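Local coordinates for protein squalene synthase HpnC (Alicyclobacillus acidocaldarius subsp. acidocaldarius, PDB 4HD1) that probably acts as a prenyltransferase of the squalene/phytoene synthase family, joining isoprenoid diphosphates on the way to squalene, at residues V17-T22 / H43-Y48; R118-D123 / L180-V185; D127-C132 / T161-Q166. All coordinates share one frame; numbering follows the deposited sequence.

Interaction 1. Residues V17-T22 / H43-Y48; sequences VCRRLT and HFYSVY. With SO4 (sulfate ion), chain B.
Arg19 and Tyr45 lie side by side and point the same way, the aliphatic part of the arginine running over one face of the phenol ring. Arg19 CG sits above the middle of that face, 3.7 Å from the ring centroid of Tyr45 and almost on the ring normal, a well-centred CH-pi contact. A chi1 of -176° sets CG anti to the backbone N and over the ring; the extended chain beyond it carries NE to a sulfate ion. The guanidinium is turned 67° from the ring plane and grips the anion at its edge: Arg19 NE donates to sulfate O2 at 2.7 Å and NH2 to O4 at 3.0 Å, the latter nearly straight. Tyr45 OH also approaches the ion, although its 2.4 Å distance to sulfate O3 is doubtfully short; Ala3 N adds another bond to the sulfate, which probably came from the crystallisation liquor. Thr22 crosses the tyrosine side chain at about a right angle, with CG2 at the ring edge. Its OG1 donates to Cys18 O, 2.9 Å away in its own helix, from the face of that carbonyl opposite to Thr22 N, while the same OG1 lies 3.0 Å from Tyr45 O. Cys18 packs on the backbone of the second helix, its SG 3.9 Å from Ser46 CA. An alanine in place of Tyr45 would probably leave the Arg19 methylenes without the face they lie on and open a gap beside Thr22 CG2. The axes of segments 17-22 and 43-48 come within 7.9 Å at 64°, and helix 87-99 covers Cys18 and Ser46. This is helix-helix packing between helices 12-25 and 41-56, with a sulfate bound at its margin, in the all-helical fold of the squalene/phytoene synthase family.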
loop_
_atom_site.group_PDB
_atom_site.type_symbol
_atom_site.label_atom_id
_atom_site.label_comp_id
_atom_site.label_asym_id
_atom_site.label_seq_id
_atom_site.Cartn_x
_atom_site.Cartn_y
_atom_site.Cartn_z
ATOM N N VAL A 17 19.646 6.421 -7.726
ATOM C CA VAL A 17 19.331 4.987 -7.771
ATOM C C VAL A 17 17.875 4.782 -7.346
ATOM O O VAL A 17 17.097 4.161 -8.068
ATOM C CB VAL A 17 20.287 4.131 -6.896
ATOM C CG1 VAL A 17 19.880 2.665 -6.906
ATOM C CG2 VAL A 17 21.734 4.258 -7.371
ATOM N N CYS A 18 17.503 5.336 -6.194
ATOM C CA CYS A 18 16.132 5.233 -5.699
ATOM C C CYS A 18 15.125 5.740 -6.719
ATOM O O CYS A 18 14.081 5.121 -6.921
ATOM C CB CYS A 18 15.979 5.992 -4.395
ATOM S SG CYS A 18 16.880 5.214 -3.043
ATOM N N ARG A 19 15.458 6.846 -7.377
ATOM C CA ARG A 19 14.601 7.428 -8.408
ATOM C C ARG A 19 14.427 6.501 -9.610
ATOM O O ARG A 19 13.304 6.317 -10.095
ATOM C CB ARG A 19 15.153 8.781 -8.853
ATOM C CG ARG A 19 14.282 9.521 -9.848
ATOM C CD ARG A 19 15.026 10.738 -10.350
ATOM N NE ARG A 19 14.181 11.614 -11.151
ATOM C CZ ARG A 19 14.078 11.562 -12.476
ATOM N NH1 ARG A 19 14.761 10.665 -13.172
ATOM N NH2 ARG A 19 13.281 12.413 -13.106
ATOM N N ARG A 20 15.537 5.928 -10.080
ATOM C CA ARG A 20 15.520 4.938 -11.168
ATOM C C ARG A 20 14.692 3.708 -10.819
ATOM O O ARG A 20 13.824 3.303 -11.594
ATOM C CB ARG A 20 16.939 4.490 -11.525
ATOM C CG ARG A 20 17.513 5.126 -12.779
ATOM C CD ARG A 20 18.564 4.229 -13.431
ATOM N NE ARG A 20 19.668 3.897 -12.526
ATOM C CZ ARG A 20 19.814 2.733 -11.893
ATOM N NH1 ARG A 20 18.934 1.751 -12.055
ATOM N NH2 ARG A 20 20.851 2.546 -11.091
ATOM N N LEU A 21 14.974 3.115 -9.656
ATOM C CA LEU A 21 14.277 1.912 -9.201
ATOM C C LEU A 21 12.785 2.189 -9.097
ATOM O O LEU A 21 11.963 1.354 -9.491
ATOM C CB LEU A 21 14.825 1.416 -7.853
ATOM C CG LEU A 21 16.318 1.044 -7.738
ATOM C CD1 LEU A 21 16.691 0.713 -6.292
ATOM C CD2 LEU A 21 16.750 -0.074 -8.692
ATOM N N THR A 22 12.444 3.373 -8.590
ATOM C CA THR A 22 11.054 3.769 -8.427
ATOM C C THR A 22 10.348 3.959 -9.769
ATOM O O THR A 22 9.308 3.336 -10.013
ATOM C CB THR A 22 10.923 5.020 -7.531
ATOM O OG1 THR A 22 11.348 4.687 -6.201
ATOM C CG2 THR A 22 9.482 5.531 -7.497
ATOM N N HIS A 43 12.406 11.912 -0.881
ATOM C CA HIS A 43 11.937 11.024 0.171
ATOM C C HIS A 43 10.885 10.070 -0.333
ATOM O O HIS A 43 10.787 8.937 0.148
ATOM C CB HIS A 43 11.468 11.837 1.366
ATOM C CG HIS A 43 12.497 12.840 1.839
ATOM N ND1 HIS A 43 13.713 12.468 2.294
ATOM C CD2 HIS A 43 12.466 14.235 1.888
ATOM C CE1 HIS A 43 14.423 13.565 2.623
ATOM N NE2 HIS A 43 13.658 14.647 2.374
ATOM N N PHE A 44 10.102 10.501 -1.323
ATOM C CA PHE A 44 9.182 9.586 -1.996
ATOM C C PHE A 44 9.969 8.485 -2.729
ATOM O O PHE A 44 9.624 7.304 -2.617
ATOM C CB PHE A 44 8.198 10.340 -2.908
ATOM C CG PHE A 44 6.937 10.774 -2.201
ATOM C CD1 PHE A 44 6.967 11.788 -1.241
ATOM C CD2 PHE A 44 5.719 10.152 -2.469
ATOM C CE1 PHE A 44 5.806 12.176 -0.575
ATOM C CE2 PHE A 44 4.554 10.535 -1.812
ATOM C CZ PHE A 44 4.602 11.547 -0.864
ATOM N N TYR A 45 11.046 8.868 -3.425
ATOM C CA TYR A 45 11.857 7.913 -4.172
ATOM C C TYR A 45 12.507 6.877 -3.266
ATOM O O TYR A 45 12.509 5.690 -3.598
ATOM C CB TYR A 45 12.909 8.608 -5.045
ATOM C CG TYR A 45 12.329 9.479 -6.138
ATOM C CD1 TYR A 45 11.349 8.991 -7.007
ATOM C CD2 TYR A 45 12.769 10.790 -6.317
ATOM C CE1 TYR A 45 10.818 9.785 -8.011
ATOM C CE2 TYR A 45 12.244 11.595 -7.323
ATOM C CZ TYR A 45 11.266 11.089 -8.164
ATOM O OH TYR A 45 10.736 11.881 -9.161
ATOM N N SER A 46 13.027 7.306 -2.117
ATOM C CA SER A 46 13.684 6.355 -1.212
ATOM C C SER A 46 12.690 5.421 -0.508
ATOM O O SER A 46 12.982 4.240 -0.301
ATOM C CB SER A 46 14.573 7.067 -0.192
ATOM O OG SER A 46 13.812 7.932 0.627
ATOM N N VAL A 47 11.517 5.943 -0.150
ATOM C CA VAL A 47 10.490 5.119 0.486
ATOM C C VAL A 47 9.925 4.114 -0.512
ATOM O O VAL A 47 9.751 2.933 -0.188
ATOM C CB VAL A 47 9.377 5.969 1.116
ATOM C CG1 VAL A 47 8.197 5.101 1.519
ATOM C CG2 VAL A 47 9.926 6.715 2.323
ATOM N N TYR A 48 9.669 4.577 -1.731
ATOM C CA TYR A 48 9.163 3.690 -2.770
ATOM C C TYR A 48 10.179 2.653 -3.238
ATOM O O TYR A 48 9.795 1.503 -3.485
ATOM C CB TYR A 48 8.539 4.477 -3.920
ATOM C CG TYR A 48 7.099 4.829 -3.627
ATOM C CD1 TYR A 48 6.061 3.972 -4.004
ATOM C CD2 TYR A 48 6.766 5.996 -2.934
ATOM C CE1 TYR A 48 4.736 4.282 -3.723
ATOM C CE2 TYR A 48 5.441 6.316 -2.650
ATOM C CZ TYR A 48 4.435 5.457 -3.049
ATOM O OH TYR A 48 3.122 5.760 -2.772
HETATM S S SO4 B . 12.372 14.754 -10.135
HETATM O O1 SO4 B . 12.665 16.196 -9.904
HETATM O O2 SO4 B . 13.574 13.921 -9.820
HETATM O O3 SO4 B . 11.276 14.265 -9.254
HETATM O O4 SO4 B . 11.959 14.656 -11.576
#

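Interaction 2. Residues R118-D123 / L180-V185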
loop_
_atom_site.group_PDB
_atom_site.type_symbol
_atom_site.label_atom_id
_atom_site.label_comp_id
_atom_site.label_asym_id
_atom_site.label_seq_id
_atom_site.Cartn_x
_atom_site.Cartn_y
_atom_site.Cartn_z
ATOM N N ARG A 118 1.655 -16.825 3.970
ATOM C CA ARG A 118 0.934 -17.778 4.802
ATOM C C ARG A 118 -0.588 -17.798 4.620
ATOM O O ARG A 118 -1.266 -18.685 5.149
ATOM C CB ARG A 118 1.311 -17.597 6.281
ATOM C CG ARG A 118 0.972 -16.248 6.889
ATOM C CD ARG A 118 1.207 -16.257 8.394
ATOM N NE ARG A 118 2.632 -16.230 8.739
ATOM C CZ ARG A 118 3.276 -15.167 9.223
ATOM N NH1 ARG A 118 4.571 -15.250 9.503
ATOM N NH2 ARG A 118 2.633 -14.023 9.436
ATOM N N LYS A 119 -1.127 -16.843 3.869
ATOM C CA LYS A 119 -2.571 -16.801 3.640
ATOM C C LYS A 119 -2.948 -16.701 2.165
ATOM O O LYS A 119 -2.504 -15.797 1.447
ATOM C CB LYS A 119 -3.232 -15.680 4.443
ATOM C CG LYS A 119 -3.318 -15.970 5.930
ATOM C CD LYS A 119 -4.401 -15.146 6.605
ATOM C CE LYS A 119 -4.406 -15.429 8.097
ATOM N NZ LYS A 119 -5.707 -15.094 8.731
ATOM N N HIS A 120 -3.769 -17.651 1.731
ATOM C CA HIS A 120 -4.290 -17.670 0.374
ATOM C C HIS A 120 -5.769 -17.417 0.387
ATOM O O HIS A 120 -6.357 -17.067 -0.638
ATOM C CB HIS A 120 -3.957 -18.997 -0.294
ATOM C CG HIS A 120 -2.478 -19.211 -0.499
ATOM N ND1 HIS A 120 -1.670 -19.659 0.480
ATOM C CD2 HIS A 120 -1.667 -18.998 -1.615
ATOM C CE1 HIS A 120 -0.409 -19.737 0.014
ATOM N NE2 HIS A 120 -0.411 -19.331 -1.266
ATOM N N THR A 121 -6.382 -17.594 1.556
ATOM C CA THR A 121 -7.804 -17.306 1.754
ATOM C C THR A 121 -7.983 -16.532 3.063
ATOM O O THR A 121 -7.163 -16.656 3.977
ATOM C CB THR A 121 -8.690 -18.588 1.754
ATOM O OG1 THR A 121 -8.458 -19.358 2.938
ATOM C CG2 THR A 121 -8.436 -19.463 0.520
ATOM N N TYR A 122 -9.045 -15.732 3.142
ATOM C CA TYR A 122 -9.375 -14.984 4.358
ATOM C C TYR A 122 -10.742 -15.383 4.927
ATOM O O TYR A 122 -11.746 -15.430 4.206
ATOM C CB TYR A 122 -9.267 -13.464 4.119
ATOM C CG TYR A 122 -7.825 -13.006 3.989
ATOM C CD1 TYR A 122 -7.125 -12.510 5.092
ATOM C CD2 TYR A 122 -7.148 -13.107 2.773
ATOM C CE1 TYR A 122 -5.798 -12.115 4.982
ATOM C CE2 TYR A 122 -5.820 -12.720 2.656
ATOM C CZ TYR A 122 -5.153 -12.227 3.760
ATOM O OH TYR A 122 -3.840 -11.848 3.638
ATOM N N ASP A 123 -10.762 -15.682 6.224
ATOM C CA ASP A 123 -11.965 -16.146 6.906
ATOM C C ASP A 123 -12.997 -15.037 7.129
ATOM O O ASP A 123 -14.169 -15.193 6.772
ATOM C CB ASP A 123 -11.584 -16.787 8.241
ATOM C CG ASP A 123 -12.540 -17.873 8.657
ATOM O OD1 ASP A 123 -13.677 -17.550 9.068
ATOM O OD2 ASP A 123 -12.142 -19.054 8.578
ATOM N N LEU A 180 -3.710 -16.403 -9.487
ATOM C CA LEU A 180 -2.467 -16.473 -8.716
ATOM C C LEU A 180 -2.581 -17.365 -7.470
ATOM O O LEU A 180 -1.606 -17.543 -6.738
ATOM C CB LEU A 180 -1.971 -15.062 -8.361
ATOM C CG LEU A 180 -1.614 -14.138 -9.541
ATOM C CD1 LEU A 180 -1.351 -12.702 -9.088
ATOM C CD2 LEU A 180 -0.433 -14.679 -10.343
ATOM N N GLY A 181 -3.769 -17.927 -7.248
ATOM C CA GLY A 181 -4.007 -18.864 -6.144
ATOM C C GLY A 181 -4.572 -18.254 -4.870
ATOM O O GLY A 181 -4.598 -18.916 -3.823
ATOM N N ARG A 182 -5.037 -17.004 -4.960
ATOM C CA ARG A 182 -5.498 -16.246 -3.791
ATOM C C ARG A 182 -6.908 -15.706 -3.928
ATOM O O ARG A 182 -7.314 -15.257 -5.000
ATOM C CB ARG A 182 -4.579 -15.058 -3.524
ATOM C CG ARG A 182 -3.169 -15.438 -3.157
ATOM C CD ARG A 182 -2.245 -14.245 -3.278
ATOM N NE ARG A 182 -0.867 -14.670 -3.074
ATOM C CZ ARG A 182 -0.353 -14.985 -1.888
ATOM N NH1 ARG A 182 -1.099 -14.907 -0.787
ATOM N NH2 ARG A 182 0.909 -15.377 -1.803
ATOM N N ILE A 183 -7.637 -15.735 -2.818
ATOM C CA ILE A 183 -8.934 -15.083 -2.720
ATOM C C ILE A 183 -8.963 -14.215 -1.465
ATOM O O ILE A 183 -8.718 -14.700 -0.354
ATOM C CB ILE A 183 -10.102 -16.091 -2.707
ATOM C CG1 ILE A 183 -10.011 -17.037 -3.918
ATOM C CG2 ILE A 183 -11.440 -15.350 -2.670
ATOM C CD1 ILE A 183 -10.916 -18.251 -3.847
ATOM N N TYR A 184 -9.260 -12.932 -1.661
ATOM C CA TYR A 184 -9.292 -11.950 -0.581
ATOM C C TYR A 184 -10.700 -11.697 -0.048
ATOM O O TYR A 184 -10.859 -11.149 1.050
ATOM C CB TYR A 184 -8.635 -10.637 -1.028
ATOM C CG TYR A 184 -7.144 -10.769 -1.230
ATOM C CD1 TYR A 184 -6.270 -10.744 -0.141
ATOM C CD2 TYR A 184 -6.605 -10.945 -2.503
ATOM C CE1 TYR A 184 -4.899 -10.883 -0.312
ATOM C CE2 TYR A 184 -5.231 -11.079 -2.686
ATOM C CZ TYR A 184 -4.382 -11.045 -1.588
ATOM O OH TYR A 184 -3.020 -11.178 -1.757
ATOM N N VAL A 185 -11.715 -12.092 -0.817
ATOM C CA VAL A 185 -13.103 -11.965 -0.366
ATOM C C VAL A 185 -13.269 -12.816 0.890
ATOM O O VAL A 185 -12.970 -14.001 0.856
ATOM C CB VAL A 185 -14.115 -12.409 -1.442
ATOM C CG1 VAL A 185 -15.527 -12.087 -0.996
ATOM C CG2 VAL A 185 -13.832 -11.720 -2.765
HETATM O O HOH W 1 -10.843 -15.837 1.052
#
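Arg182 reaches across to His120 and Lys119, touching them with CB, CG and its guanidinium. Its CB lies 3.9 Å from His120 O. With CG beside the backbone N (chi1 -64°), that carbon comes 4.2 Å from His120 CD2, and the chain then runs extended to NE. The guanidinium lies flat against the imidazole, centres 4.7 Å apart and planes at 12°, with His120 CD2 over its middle. At the tip, Arg182 NH1 comes 2.8 Å from Lys119 O and is hydrogen-bonded to Asp116 O, while NH2 also makes a long, weak ion pair with Asp59. The backbones meet beside this stack, where Ile183 N donates to His120 O at 2.9 Å. Farther on, one water accepts from Tyr122 N and lies within bonding distance of Ile183 O and Val185 O. Tyr122 and Tyr184 touch rim to rim, Tyr122 CE2 being 3.5 Å from Tyr184 CD1. Two loops are thus joined, one leading from helix 104-118 to helix 125-135, the other from helix 174-179 to helix 187-191; helix 197-201 packs against Ile183, and helix 125-135 against both tyrosines.

Interaction 3. Residues D127-C132 / T161-Q166; sequences DLRDYC and TCTALQ
The helices bearing Cys132 and Thr163 cross steeply, their local axes 10.0 Å apart at closest approach and their directions 116° apart, with the nearest CA atoms, those of Cys132 and Thr163, 5.7 Å from each other. Cys132 is the central residue of the contact, touching two residues about one helical turn apart. Its CB meets the threonine, 3.6 Å from Thr163 OG1 and a little farther from CG2. Its SG, placed beside the backbone N and anti to the carbonyl carbon (chi1 -68°), lies against the glutamine, 3.4 Å from Gln166 NE2 and within van der Waals reach of CB, CG and CD. Gln166 has CG anti to the backbone N; the chain beyond is extended, and the amide passes the sulfur to meet the next side chain. There it crosses Tyr131 at about a right angle. Gln166 NE2 comes 3.3 Å from Tyr131 CE2 and almost as near CD2, while the amide and ring planes stand 53° apart, an oblique approach at one side of the ring. On the far side of Cys132, Arg129 makes a looser contact, its CD 4.4 Å from Thr163 CG2, and Leu223 of helix 207-227 packs on both of these residues. The polar tips have their hydrogen-bond partners beyond the two segments: Thr163 OG1 is bonded to Asp137 OD1, and Gln166 NE2 to Ser135 OG, with a weak bond to His170 NE2 besides. Ser135 OG in turn bonds Tyr131 O, so the serine ties the glutamine amide to the end of helix 125-135. The contact between helices 125-135 and 152-172 is thus buried van der Waals packing in which even Gln166 NE2 and Thr163 OG1 only pack across, their hydrogen bonds going to groups just past it.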
loop_
_atom_site.group_PDB
_atom_site.type_symbol
_atom_site.label_atom_id
_atom_site.label_comp_id
_atom_site.label_asym_id
_atom_site.label_seq_id
_atom_site.Cartn_x
_atom_site.Cartn_y
_atom_site.Cartn_z
ATOM N N ASP A 127 -9.980 -10.299 9.456
ATOM C CA ASP A 127 -8.731 -10.865 8.947
ATOM C C ASP A 127 -8.197 -10.068 7.763
ATOM O O ASP A 127 -7.001 -9.778 7.702
ATOM C CB ASP A 127 -8.909 -12.338 8.561
ATOM C CG ASP A 127 -9.270 -13.216 9.750
ATOM O OD1 ASP A 127 -9.004 -12.818 10.904
ATOM O OD2 ASP A 127 -9.822 -14.312 9.529
ATOM N N LEU A 128 -9.081 -9.709 6.832
ATOM C CA LEU A 128 -8.689 -8.890 5.691
ATOM C C LEU A 128 -8.246 -7.493 6.141
ATOM O O LEU A 128 -7.183 -7.010 5.738
ATOM C CB LEU A 128 -9.814 -8.802 4.659
ATOM C CG LEU A 128 -9.483 -8.021 3.382
ATOM C CD1 LEU A 128 -8.245 -8.581 2.699
ATOM C CD2 LEU A 128 -10.666 -7.992 2.421
ATOM N N ARG A 129 -9.058 -6.861 6.989
ATOM C CA ARG A 129 -8.705 -5.581 7.600
ATOM C C ARG A 129 -7.310 -5.665 8.220
ATOM O O ARG A 129 -6.480 -4.791 8.000
ATOM C CB ARG A 129 -9.740 -5.192 8.659
ATOM C CG ARG A 129 -9.464 -3.882 9.372
ATOM C CD ARG A 129 -10.378 -2.774 8.885
ATOM N NE ARG A 129 -10.168 -1.556 9.664
ATOM C CZ ARG A 129 -11.044 -0.560 9.778
ATOM N NH1 ARG A 129 -12.220 -0.619 9.166
ATOM N NH2 ARG A 129 -10.744 0.498 10.516
ATOM N N ASP A 130 -7.050 -6.736 8.967
ATOM C CA ASP A 130 -5.770 -6.912 9.649
ATOM C C ASP A 130 -4.579 -7.003 8.686
ATOM O O ASP A 130 -3.510 -6.457 8.964
ATOM C CB ASP A 130 -5.802 -8.124 10.575
ATOM C CG ASP A 130 -4.889 -7.958 11.763
ATOM O OD1 ASP A 130 -3.872 -8.678 11.836
ATOM O OD2 ASP A 130 -5.177 -7.084 12.612
ATOM N N TYR A 131 -4.773 -7.684 7.557
ATOM C CA TYR A 131 -3.758 -7.733 6.507
ATOM C C TYR A 131 -3.440 -6.325 5.996
ATOM O O TYR A 131 -2.269 -5.964 5.845
ATOM C CB TYR A 131 -4.200 -8.645 5.356
ATOM C CG TYR A 131 -3.285 -8.614 4.144
ATOM C CD1 TYR A 131 -1.928 -8.930 4.258
ATOM C CD2 TYR A 131 -3.781 -8.281 2.882
ATOM C CE1 TYR A 131 -1.090 -8.899 3.152
ATOM C CE2 TYR A 131 -2.953 -8.253 1.766
ATOM C CZ TYR A 131 -1.610 -8.559 1.907
ATOM O OH TYR A 131 -0.782 -8.536 0.804
ATOM N N CYS A 132 -4.489 -5.538 5.752
ATOM C CA CYS A 132 -4.354 -4.150 5.296
ATOM C C CYS A 132 -3.503 -3.281 6.217
ATOM O O CYS A 132 -2.826 -2.365 5.746
ATOM C CB CYS A 132 -5.725 -3.515 5.092
ATOM S SG CYS A 132 -6.624 -4.229 3.702
ATOM N N THR A 161 -8.288 5.493 4.647
ATOM C CA THR A 161 -8.127 5.696 3.206
ATOM C C THR A 161 -7.260 4.618 2.552
ATOM O O THR A 161 -7.658 4.024 1.535
ATOM C CB THR A 161 -7.533 7.081 2.905
ATOM O OG1 THR A 161 -8.375 8.077 3.486
ATOM C CG2 THR A 161 -7.443 7.321 1.401
ATOM N N CYS A 162 -6.081 4.377 3.124
ATOM C CA CYS A 162 -5.189 3.341 2.609
ATOM C C CYS A 162 -5.894 1.966 2.555
ATOM O O CYS A 162 -5.831 1.276 1.538
ATOM C CB CYS A 162 -3.874 3.311 3.393
ATOM S SG CYS A 162 -2.749 4.658 2.945
ATOM N N THR A 163 -6.604 1.604 3.622
ATOM C CA THR A 163 -7.393 0.360 3.653
ATOM C C THR A 163 -8.527 0.352 2.618
ATOM O O THR A 163 -8.724 -0.653 1.915
ATOM C CB THR A 163 -7.958 0.089 5.062
ATOM O OG1 THR A 163 -6.872 -0.183 5.955
ATOM C CG2 THR A 163 -8.927 -1.092 5.062
ATOM N N ALA A 164 -9.262 1.461 2.522
ATOM C CA ALA A 164 -10.322 1.584 1.527
ATOM C C ALA A 164 -9.767 1.298 0.139
ATOM O O ALA A 164 -10.376 0.573 -0.645
ATOM C CB ALA A 164 -10.955 2.970 1.572
ATOM N N LEU A 165 -8.594 1.857 -0.142
ATOM C CA LEU A 165 -7.968 1.741 -1.450
ATOM C C LEU A 165 -7.571 0.296 -1.775
ATOM O O LEU A 165 -7.822 -0.192 -2.890
ATOM C CB LEU A 165 -6.760 2.676 -1.523
ATOM C CG LEU A 165 -6.257 3.214 -2.864
ATOM C CD1 LEU A 165 -7.371 3.603 -3.824
ATOM C CD2 LEU A 165 -5.358 4.407 -2.588
ATOM N N GLN A 166 -6.976 -0.392 -0.801
ATOM C CA GLN A 166 -6.610 -1.781 -0.997
ATOM C C GLN A 166 -7.837 -2.667 -1.212
ATOM O O GLN A 166 -7.818 -3.557 -2.070
ATOM C CB GLN A 166 -5.751 -2.321 0.145
ATOM C CG GLN A 166 -5.251 -3.726 -0.170
ATOM C CD GLN A 166 -4.105 -4.188 0.697
ATOM O OE1 GLN A 166 -3.046 -3.576 0.713
ATOM N NE2 GLN A 166 -4.303 -5.303 1.397
#

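Interactions 1 and 3 are buried helix-helix contacts, whereas interaction 2 is partly exposed and joins two loops. Interaction 3, nearest the centre of the chain, is packing among a cysteine, a threonine, a glutamine and a tyrosine, without hydrogen bonds across it; interaction 1 adds an arginine-tyrosine pair that holds a sulfate, and interaction 2 combines a backbone bond, a water and a cationic stack. Interactions 2 and 3 are continuous: Tyr122 OH lies 3.3 Å from Tyr131 CG, Tyr184 packs on Leu128, and His170 stacks on Tyr184 while also touching Tyr131. Interaction 1 stands apart, its centre 30 Å from that of interaction 2, across the centre of the chain, and 24 Å from that of interaction 3.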